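Local coordinates for protein aspartate-semialdehyde dehydrogenase (Candida albicans, PDB 3HSK) that catalyses the NADPH-dependent reductive dephosphorylation of 4-phospho-L-aspartate to L-aspartate semialdehyde, the second step toward methionine and threonine, at residues A[138-143]-A[176-181]; A[185-190]-A[292-297]; A[172-177]-A[232-237]. All blocks are in the same frame, centred on the assembly; numbering follows the deposited sequence. Where two conformers were deposited one is given.

Contact 1: A[138-143]-A[176-181]; sequences PIVNPE and GLVAPL
The flat group V140 meets across this contact is the backbone peptide joining V178 to A179: its CG2 lies over one face, at the border between V178 O, 3.8 Å away, and A179 CA, at 3.6 Å. No ring, carboxylate or amide side chain enters the contact; all the rest is methyl against methyl. CG2 of V140 also lies 4.0 Å from CG2 of V178, the two valine side chains crossing at about a right angle, and V140 CG1 approaches the same V178 methyl. With CG1 anti to the backbone N (chi1 162°), V140 turns both branches to the helix, a good use of a short forked side chain. I139 reaches in beside it. Its CG1 sits between the backbone N and carbonyl carbon (chi1 68°), and the extended second torsion carries CD1 to 4.0 Å from A179 CB. The small alanine lets the loop come close, with V140 CA only 6.0 Å from A179 CA.

The contact lays the loop between strand 135-136 and helix 146-157, part of the NAD-binding region, against the middle of helix 172-188, whose first residue is the predicted nucleophile C172. I139 also touches L370 of helix 364-376, and V140 touches I238 of helix 227-238. The helix is kinked here because P180 has no N-H to give to the turn before; within the kinked turn, L181 N makes a weak 2.8 Å bond to V178 O.

N141 fastens the loop to its own approach, through OD1 to V137 N and ND2 to L135 O, while E143 pairs with K182 on the helix. The contact is thus wholly apolar between the two segments, held by van der Waals packing and the exclusion of water, and directional polar bonding is left to neighbouring groups.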
loop_
_atom_site.group_PDB
_atom_site.type_symbol
_atom_site.label_atom_id
_atom_site.label_comp_id
_atom_site.label_asym_id
_atom_site.label_seq_id
_atom_site.Cartn_x
_atom_site.Cartn_y
_atom_site.Cartn_z
ATOM N N PRO A 138 -7.709 -19.259 -13.382
ATOM C CA PRO A 138 -8.626 -20.413 -13.436
ATOM C C PRO A 138 -9.709 -20.489 -12.359
ATOM O O PRO A 138 -10.687 -21.214 -12.544
ATOM C CB PRO A 138 -7.686 -21.623 -13.357
ATOM C CG PRO A 138 -6.422 -21.098 -12.782
ATOM C CD PRO A 138 -6.302 -19.690 -13.268
ATOM N N ILE A 139 -9.545 -19.754 -11.259
ATOM C CA ILE A 139 -10.560 -19.706 -10.206
ATOM C C ILE A 139 -11.538 -18.549 -10.432
ATOM O O ILE A 139 -12.461 -18.333 -9.639
ATOM C CB ILE A 139 -9.930 -19.620 -8.771
ATOM C CG1 ILE A 139 -9.220 -18.279 -8.545
ATOM C CG2 ILE A 139 -8.978 -20.789 -8.525
ATOM C CD1 ILE A 139 -9.047 -17.900 -7.073
ATOM N N VAL A 140 -11.334 -17.821 -11.526
ATOM C CA VAL A 140 -12.111 -16.619 -11.821
ATOM C C VAL A 140 -12.837 -16.689 -13.175
ATOM O O VAL A 140 -14.065 -16.604 -13.219
ATOM C CB VAL A 140 -11.229 -15.346 -11.712
ATOM C CG1 VAL A 140 -11.866 -14.165 -12.418
ATOM C CG2 VAL A 140 -10.976 -15.017 -10.250
ATOM N N ASN A 141 -12.088 -16.845 -14.266
ATOM C CA ASN A 141 -12.671 -16.853 -15.609
ATOM C C ASN A 141 -12.371 -18.118 -16.430
ATOM O O ASN A 141 -11.920 -18.014 -17.574
ATOM C CB ASN A 141 -12.235 -15.608 -16.390
ATOM C CG ASN A 141 -10.747 -15.606 -16.702
ATOM O OD1 ASN A 141 -9.948 -16.173 -15.951
ATOM N ND2 ASN A 141 -10.366 -14.971 -17.817
ATOM N N PRO A 142 -12.650 -19.313 -15.868
ATOM C CA PRO A 142 -12.423 -20.534 -16.646
ATOM C C PRO A 142 -13.273 -20.606 -17.924
ATOM O O PRO A 142 -12.950 -21.385 -18.832
ATOM C CB PRO A 142 -12.824 -21.653 -15.671
ATOM C CG PRO A 142 -13.703 -21.005 -14.671
ATOM C CD PRO A 142 -13.187 -19.616 -14.528
ATOM N N GLU A 143 -14.326 -19.788 -17.995
ATOM C CA GLU A 143 -15.260 -19.806 -19.124
ATOM C C GLU A 143 -14.630 -19.216 -20.383
ATOM O O GLU A 143 -15.060 -19.498 -21.500
ATOM C CB GLU A 143 -16.578 -19.085 -18.778
ATOM C CG GLU A 143 -16.429 -17.608 -18.365
ATOM C CD GLU A 143 -16.184 -17.424 -16.871
ATOM O OE1 GLU A 143 -15.804 -18.401 -16.187
ATOM O OE2 GLU A 143 -16.377 -16.292 -16.376
ATOM N N GLY A 176 -4.670 -12.130 -7.648
ATOM C CA GLY A 176 -5.108 -11.687 -6.327
ATOM C C GLY A 176 -6.164 -10.592 -6.388
ATOM O O GLY A 176 -7.105 -10.575 -5.584
ATOM N N LEU A 177 -6.011 -9.678 -7.342
ATOM C CA LEU A 177 -6.952 -8.579 -7.491
ATOM C C LEU A 177 -8.332 -9.068 -7.927
ATOM O O LEU A 177 -9.331 -8.702 -7.315
ATOM C CB LEU A 177 -6.425 -7.509 -8.457
ATOM C CG LEU A 177 -7.358 -6.318 -8.742
ATOM C CD1 LEU A 177 -7.857 -5.627 -7.455
ATOM C CD2 LEU A 177 -6.693 -5.306 -9.677
ATOM N N VAL A 178 -8.376 -9.905 -8.962
ATOM C CA VAL A 178 -9.653 -10.345 -9.553
ATOM C C VAL A 178 -10.371 -11.432 -8.753
ATOM O O VAL A 178 -11.601 -11.557 -8.835
ATOM C CB VAL A 178 -9.507 -10.786 -11.046
ATOM C CG1 VAL A 178 -9.027 -9.625 -11.908
ATOM C CG2 VAL A 178 -8.591 -11.997 -11.192
ATOM N N ALA A 179 -9.606 -12.205 -7.982
ATOM C CA ALA A 179 -10.138 -13.344 -7.232
ATOM C C ALA A 179 -11.393 -13.044 -6.412
ATOM O O ALA A 179 -12.395 -13.740 -6.562
ATOM C CB ALA A 179 -9.058 -13.982 -6.363
ATOM N N PRO A 180 -11.346 -12.032 -5.521
ATOM C CA PRO A 180 -12.591 -11.696 -4.829
ATOM C C PRO A 180 -13.636 -10.982 -5.704
ATOM O O PRO A 180 -14.823 -10.999 -5.377
ATOM C CB PRO A 180 -12.115 -10.782 -3.690
ATOM C CG PRO A 180 -10.885 -10.147 -4.208
ATOM C CD PRO A 180 -10.220 -11.198 -5.056
ATOM N N LEU A 181 -13.204 -10.372 -6.804
ATOM C CA LEU A 181 -14.110 -9.599 -7.650
ATOM C C LEU A 181 -15.162 -10.449 -8.382
ATOM O O LEU A 181 -16.267 -9.966 -8.637
ATOM C CB LEU A 181 -13.334 -8.748 -8.666
ATOM C CG LEU A 181 -12.276 -7.732 -8.207
ATOM C CD1 LEU A 181 -11.649 -7.074 -9.422
ATOM C CD2 LEU A 181 -12.822 -6.673 -7.241
#

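Contact 2: A[185-190]-A[292-297]; sequences VEKFGP and KQCLRE
Three side chains are swung together by their first torsions: K187 and C294 each hold the next heavy atom anti to the backbone N (chi1 -154° and 178°), and F188 sets CG anti to its carbonyl carbon (chi1 -47°). The result is a small helix-helix contact with a cysteine sulfur-aromatic interaction, in which the C-terminal end of helix 172-188 meets helix 288-297, both within the dimerisation region. C294 is the residue of the second helix that meets both partners: slim enough to pack against both, and apolar enough to be buried there. Its SG lies 3.8 Å from K187 CD and 5.2 Å from the centroid of the F188 ring, approaching the ring obliquely. Its CB is 3.9 Å from F188 CE2.

Lysine suits this exposed position because its extended hydrocarbon chain can cover the sulfur while the amino group is carried onward beyond it. Phenylalanine gives a broad apolar surface, and F280 of strand 273-280 packs edge-to-face with it. On the inner side of helix 288-297, L295 touches P180, P183 and L184, deepening the junction between the helices. G189 ends the earlier helix with positive phi, a conformation glycine takes easily, and its N still makes a weak 3.0 Å bond to V185 O before P190 leads into strand 191-199. Over the centre of one face of the F188 ring sits the CB of the preceding residue, K187, 3.9 Å above the plane.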
loop_
_atom_site.group_PDB
_atom_site.type_symbol
_atom_site.label_atom_id
_atom_site.label_comp_id
_atom_site.label_asym_id
_atom_site.label_seq_id
_atom_site.Cartn_x
_atom_site.Cartn_y
_atom_site.Cartn_z
ATOM N N VAL A 185 -19.083 -9.715 -8.741
ATOM C CA VAL A 185 -19.622 -9.329 -10.052
ATOM C C VAL A 185 -20.774 -10.246 -10.475
ATOM O O VAL A 185 -21.720 -9.802 -11.125
ATOM C CB VAL A 185 -18.516 -9.287 -11.147
ATOM C CG1 VAL A 185 -19.120 -9.229 -12.552
ATOM C CG2 VAL A 185 -17.590 -8.093 -10.918
ATOM N N GLU A 186 -20.692 -11.517 -10.096
ATOM C CA GLU A 186 -21.772 -12.470 -10.360
ATOM C C GLU A 186 -23.054 -12.100 -9.611
ATOM O O GLU A 186 -24.142 -12.122 -10.186
ATOM C CB GLU A 186 -21.348 -13.896 -10.010
ATOM C CG GLU A 186 -20.447 -14.532 -11.050
ATOM C CD GLU A 186 -20.255 -16.023 -10.837
ATOM O OE1 GLU A 186 -20.449 -16.504 -9.696
ATOM O OE2 GLU A 186 -19.902 -16.718 -11.811
ATOM N N LYS A 187 -22.914 -11.747 -8.338
ATOM C CA LYS A 187 -24.063 -11.434 -7.502
ATOM C C LYS A 187 -24.574 -10.006 -7.702
ATOM O O LYS A 187 -25.782 -9.799 -7.850
ATOM C CB LYS A 187 -23.738 -11.692 -6.031
ATOM C CG LYS A 187 -24.950 -12.015 -5.162
ATOM C CD LYS A 187 -24.507 -12.596 -3.819
ATOM C CE LYS A 187 -25.683 -13.141 -3.010
ATOM N NZ LYS A 187 -25.298 -13.437 -1.588
ATOM N N PHE A 188 -23.667 -9.029 -7.724
ATOM C CA PHE A 188 -24.065 -7.614 -7.712
ATOM C C PHE A 188 -23.814 -6.844 -9.003
ATOM O O PHE A 188 -24.040 -5.631 -9.054
ATOM C CB PHE A 188 -23.406 -6.874 -6.538
ATOM C CG PHE A 188 -23.515 -7.592 -5.229
ATOM C CD1 PHE A 188 -24.732 -7.648 -4.546
ATOM C CD2 PHE A 188 -22.401 -8.211 -4.673
ATOM C CE1 PHE A 188 -24.837 -8.317 -3.329
ATOM C CE2 PHE A 188 -22.490 -8.880 -3.455
ATOM C CZ PHE A 188 -23.709 -8.934 -2.780
ATOM N N GLY A 189 -23.351 -7.532 -10.043
ATOM C CA GLY A 189 -23.164 -6.892 -11.347
ATOM C C GLY A 189 -21.850 -6.144 -11.505
ATOM O O GLY A 189 -21.058 -6.063 -10.563
ATOM N N PRO A 190 -21.619 -5.563 -12.696
ATOM C CA PRO A 190 -20.316 -4.990 -13.053
ATOM C C PRO A 190 -19.740 -3.980 -12.054
ATOM O O PRO A 190 -20.481 -3.245 -11.388
ATOM C CB PRO A 190 -20.570 -4.312 -14.413
ATOM C CG PRO A 190 -22.055 -4.314 -14.612
ATOM C CD PRO A 190 -22.602 -5.432 -13.791
ATOM N N LYS A 292 -19.433 -9.719 2.373
ATOM C CA LYS A 292 -18.694 -10.741 3.115
ATOM C C LYS A 292 -19.304 -12.127 2.923
ATOM O O LYS A 292 -18.586 -13.097 2.680
ATOM C CB LYS A 292 -18.610 -10.380 4.596
ATOM N N GLN A 293 -20.631 -12.212 3.024
ATOM C CA GLN A 293 -21.347 -13.465 2.790
ATOM C C GLN A 293 -21.170 -13.973 1.354
ATOM O O GLN A 293 -20.994 -15.168 1.138
ATOM C CB GLN A 293 -22.834 -13.321 3.166
ATOM C CG GLN A 293 -23.754 -14.457 2.712
ATOM C CD GLN A 293 -23.351 -15.832 3.237
ATOM O OE1 GLN A 293 -22.714 -15.959 4.290
ATOM N NE2 GLN A 293 -23.731 -16.877 2.500
ATOM N N CYS A 294 -21.206 -13.066 0.383
ATOM C CA CYS A 294 -20.953 -13.432 -1.012
ATOM C C CYS A 294 -19.565 -14.062 -1.191
ATOM O O CYS A 294 -19.426 -15.081 -1.873
ATOM C CB CYS A 294 -21.104 -12.217 -1.924
ATOM S SG CYS A 294 -20.754 -12.537 -3.663
ATOM N N LEU A 295 -18.551 -13.463 -0.562
ATOM C CA LEU A 295 -17.172 -13.941 -0.669
ATOM C C LEU A 295 -16.940 -15.279 0.035
ATOM O O LEU A 295 -16.216 -16.135 -0.480
ATOM C CB LEU A 295 -16.173 -12.891 -0.163
ATOM C CG LEU A 295 -16.057 -11.552 -0.907
ATOM C CD1 LEU A 295 -15.128 -10.595 -0.166
ATOM C CD2 LEU A 295 -15.598 -11.727 -2.344
ATOM N N ARG A 296 -17.552 -15.465 1.203
ATOM C CA ARG A 296 -17.350 -16.714 1.942
ATOM C C ARG A 296 -18.131 -17.891 1.344
ATOM O O ARG A 296 -17.777 -19.055 1.558
ATOM C CB ARG A 296 -17.590 -16.532 3.452
ATOM C CG ARG A 296 -19.039 -16.517 3.920
ATOM C CD ARG A 296 -19.232 -15.606 5.151
ATOM N NE ARG A 296 -18.095 -15.617 6.076
ATOM C CZ ARG A 296 -17.905 -14.735 7.059
ATOM N NH1 ARG A 296 -18.773 -13.746 7.267
ATOM N NH2 ARG A 296 -16.830 -14.840 7.836
ATOM N N GLU A 297 -19.167 -17.579 0.567
ATOM C CA GLU A 297 -20.031 -18.609 -0.027
ATOM C C GLU A 297 -19.596 -19.089 -1.414
ATOM O O GLU A 297 -20.063 -20.124 -1.884
ATOM C CB GLU A 297 -21.489 -18.126 -0.066
#

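Contact 3: A[172-177]-A[232-237]; sequences CSTAGL and EWETKK
T174 leaves its helix straight at helix 227-238: its CB already lies 3.6 Å from E234 OE1, and at CB the side chain forks. The hydroxyl branch brings OG1 to 3.1 Å from the same E234 OE1, within hydrogen-bonding distance, though N171 OD1 also competes weakly for the single proton. The methyl branch, CG2, anti to the backbone N, meets E234 CB at 3.7 Å and T235 CG2 at 3.8 Å. Threonine thus serves a polar and an apolar neighbour at once.

This is oblique helix-helix packing at the start of helix 172-188, which C172, predicted to form the acyl-thioester intermediate, opens; the local axes approach to 9.7 Å, with a crossing angle of -51°. E234 is gripped from elsewhere too: OE2 makes a salt bridge with R128 and OE1 a hydrogen bond with S170 OG, so the buried carboxylate is probably well compensated. T235 gives its methyl to the interface while its OG1 bonds back to L231 O. One turn beyond T174, L177 CD2 reaches T235 CG2 at 3.6 Å, the two side chains crossing at about a right angle.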
loop_
_atom_site.group_PDB
_atom_site.type_symbol
_atom_site.label_atom_id
_atom_site.label_comp_id
_atom_site.label_asym_id
_atom_site.label_seq_id
_atom_site.Cartn_x
_atom_site.Cartn_y
_atom_site.Cartn_z
ATOM N N CYS A 172 0.454 -13.585 -10.260
ATOM C CA CYS A 172 -0.015 -13.641 -8.876
ATOM C C CYS A 172 -0.738 -12.356 -8.415
ATOM O O CYS A 172 -1.724 -12.431 -7.679
ATOM C CB CYS A 172 1.181 -13.935 -7.962
ATOM S SG CYS A 172 0.933 -15.251 -6.727
ATOM N N SER A 173 -0.247 -11.192 -8.852
ATOM C CA SER A 173 -0.838 -9.888 -8.514
ATOM C C SER A 173 -2.191 -9.634 -9.167
ATOM O O SER A 173 -3.120 -9.147 -8.514
ATOM C CB SER A 173 0.106 -8.749 -8.900
ATOM O OG SER A 173 1.146 -8.632 -7.960
ATOM N N THR A 174 -2.284 -9.914 -10.464
ATOM C CA THR A 174 -3.547 -9.799 -11.184
ATOM C C THR A 174 -4.548 -10.783 -10.594
ATOM O O THR A 174 -5.674 -10.410 -10.273
ATOM C CB THR A 174 -3.379 -10.049 -12.707
ATOM O OG1 THR A 174 -2.365 -9.183 -13.233
ATOM C CG2 THR A 174 -4.685 -9.776 -13.435
ATOM N N ALA A 175 -4.110 -12.030 -10.434
ATOM C CA ALA A 175 -4.934 -13.097 -9.876
ATOM C C ALA A 175 -5.488 -12.768 -8.483
ATOM O O ALA A 175 -6.643 -13.080 -8.179
ATOM C CB ALA A 175 -4.165 -14.409 -9.866
ATOM N N GLY A 176 -4.670 -12.130 -7.648
ATOM C CA GLY A 176 -5.108 -11.687 -6.327
ATOM C C GLY A 176 -6.164 -10.592 -6.388
ATOM O O GLY A 176 -7.105 -10.575 -5.584
ATOM N N LEU A 177 -6.011 -9.678 -7.342
ATOM C CA LEU A 177 -6.952 -8.579 -7.491
ATOM C C LEU A 177 -8.332 -9.068 -7.927
ATOM O O LEU A 177 -9.331 -8.702 -7.315
ATOM C CB LEU A 177 -6.425 -7.509 -8.457
ATOM C CG LEU A 177 -7.358 -6.318 -8.742
ATOM C CD1 LEU A 177 -7.857 -5.627 -7.455
ATOM C CD2 LEU A 177 -6.693 -5.306 -9.677
ATOM N N GLU A 232 -3.681 -3.164 -14.505
ATOM C CA GLU A 232 -4.784 -2.372 -15.033
ATOM C C GLU A 232 -5.409 -2.952 -16.309
ATOM O O GLU A 232 -6.631 -2.973 -16.447
ATOM C CB GLU A 232 -4.340 -0.927 -15.259
ATOM C CG GLU A 232 -4.088 -0.177 -13.960
ATOM C CD GLU A 232 -3.483 1.190 -14.169
ATOM O OE1 GLU A 232 -3.460 1.676 -15.320
ATOM O OE2 GLU A 232 -3.021 1.781 -13.173
ATOM N N TRP A 233 -4.566 -3.428 -17.224
ATOM C CA TRP A 233 -5.025 -3.965 -18.503
ATOM C C TRP A 233 -5.573 -5.388 -18.403
ATOM O O TRP A 233 -6.620 -5.695 -18.977
ATOM C CB TRP A 233 -3.904 -3.909 -19.551
ATOM C CG TRP A 233 -4.402 -4.155 -20.936
ATOM C CD1 TRP A 233 -4.732 -3.209 -21.868
ATOM C CD2 TRP A 233 -4.646 -5.428 -21.549
ATOM N NE1 TRP A 233 -5.158 -3.817 -23.028
ATOM C CE2 TRP A 233 -5.118 -5.177 -22.860
ATOM C CE3 TRP A 233 -4.500 -6.758 -21.123
ATOM C CZ2 TRP A 233 -5.453 -6.209 -23.747
ATOM C CZ3 TRP A 233 -4.837 -7.787 -22.007
ATOM C CH2 TRP A 233 -5.310 -7.502 -23.303
ATOM N N GLU A 234 -4.855 -6.259 -17.699
ATOM C CA GLU A 234 -5.229 -7.673 -17.608
ATOM C C GLU A 234 -6.570 -7.897 -16.916
ATOM O O GLU A 234 -7.344 -8.767 -17.317
ATOM C CB GLU A 234 -4.142 -8.480 -16.900
ATOM C CG GLU A 234 -2.862 -8.648 -17.710
ATOM C CD GLU A 234 -1.897 -9.644 -17.090
ATOM O OE1 GLU A 234 -2.271 -10.337 -16.120
ATOM O OE2 GLU A 234 -0.759 -9.740 -17.580
ATOM N N THR A 235 -6.842 -7.117 -15.874
ATOM C CA THR A 235 -8.093 -7.262 -15.131
ATOM C C THR A 235 -9.306 -6.983 -16.039
ATOM O O THR A 235 -10.342 -7.632 -15.918
ATOM C CB THR A 235 -8.115 -6.384 -13.853
ATOM O OG1 THR A 235 -7.794 -5.039 -14.192
ATOM C CG2 THR A 235 -7.091 -6.865 -12.859
ATOM N N LYS A 236 -9.145 -6.041 -16.967
ATOM C CA LYS A 236 -10.187 -5.704 -17.944
ATOM C C LYS A 236 -10.500 -6.845 -18.915
ATOM O O LYS A 236 -11.665 -7.051 -19.281
ATOM C CB LYS A 236 -9.831 -4.424 -18.702
ATOM C CG LYS A 236 -10.301 -3.151 -18.003
ATOM C CD LYS A 236 -9.883 -1.897 -18.749
ATOM C CE LYS A 236 -8.829 -1.129 -17.966
ATOM N NZ LYS A 236 -8.034 -0.171 -18.786
ATOM N N LYS A 237 -9.466 -7.582 -19.321
ATOM C CA LYS A 237 -9.639 -8.751 -20.178
ATOM C C LYS A 237 -10.242 -9.928 -19.411
ATOM O O LYS A 237 -11.146 -10.601 -19.910
ATOM C CB LYS A 237 -8.311 -9.152 -20.824
ATOM C CG LYS A 237 -8.379 -10.430 -21.654
ATOM C CD LYS A 237 -7.146 -10.611 -22.539
ATOM C CE LYS A 237 -7.366 -11.753 -23.531
ATOM N NZ LYS A 237 -6.189 -11.974 -24.419
#

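Overall arrangement
From the N terminus, contact 1 opens in the loop after strand 135-136 and closes through helix 146-157 and strand 165-169 onto helix 172-188. Contact 3 begins on the same stretch, sharing G176 and L177, and closes at helix 227-238. Contact 2 opens further down the helix, after contact 1 has closed but before contact 3 does, and ends on helix 288-297, so contacts 2 and 3 cross. Helix 172-188 is therefore the common spine, binding the NAD-binding region to the dimerisation region. Contacts 1 and 3 touch where V178 CG1 is 3.5 Å from T235 CG2; the centres of contacts 2 and 3 lie about 18 Å apart.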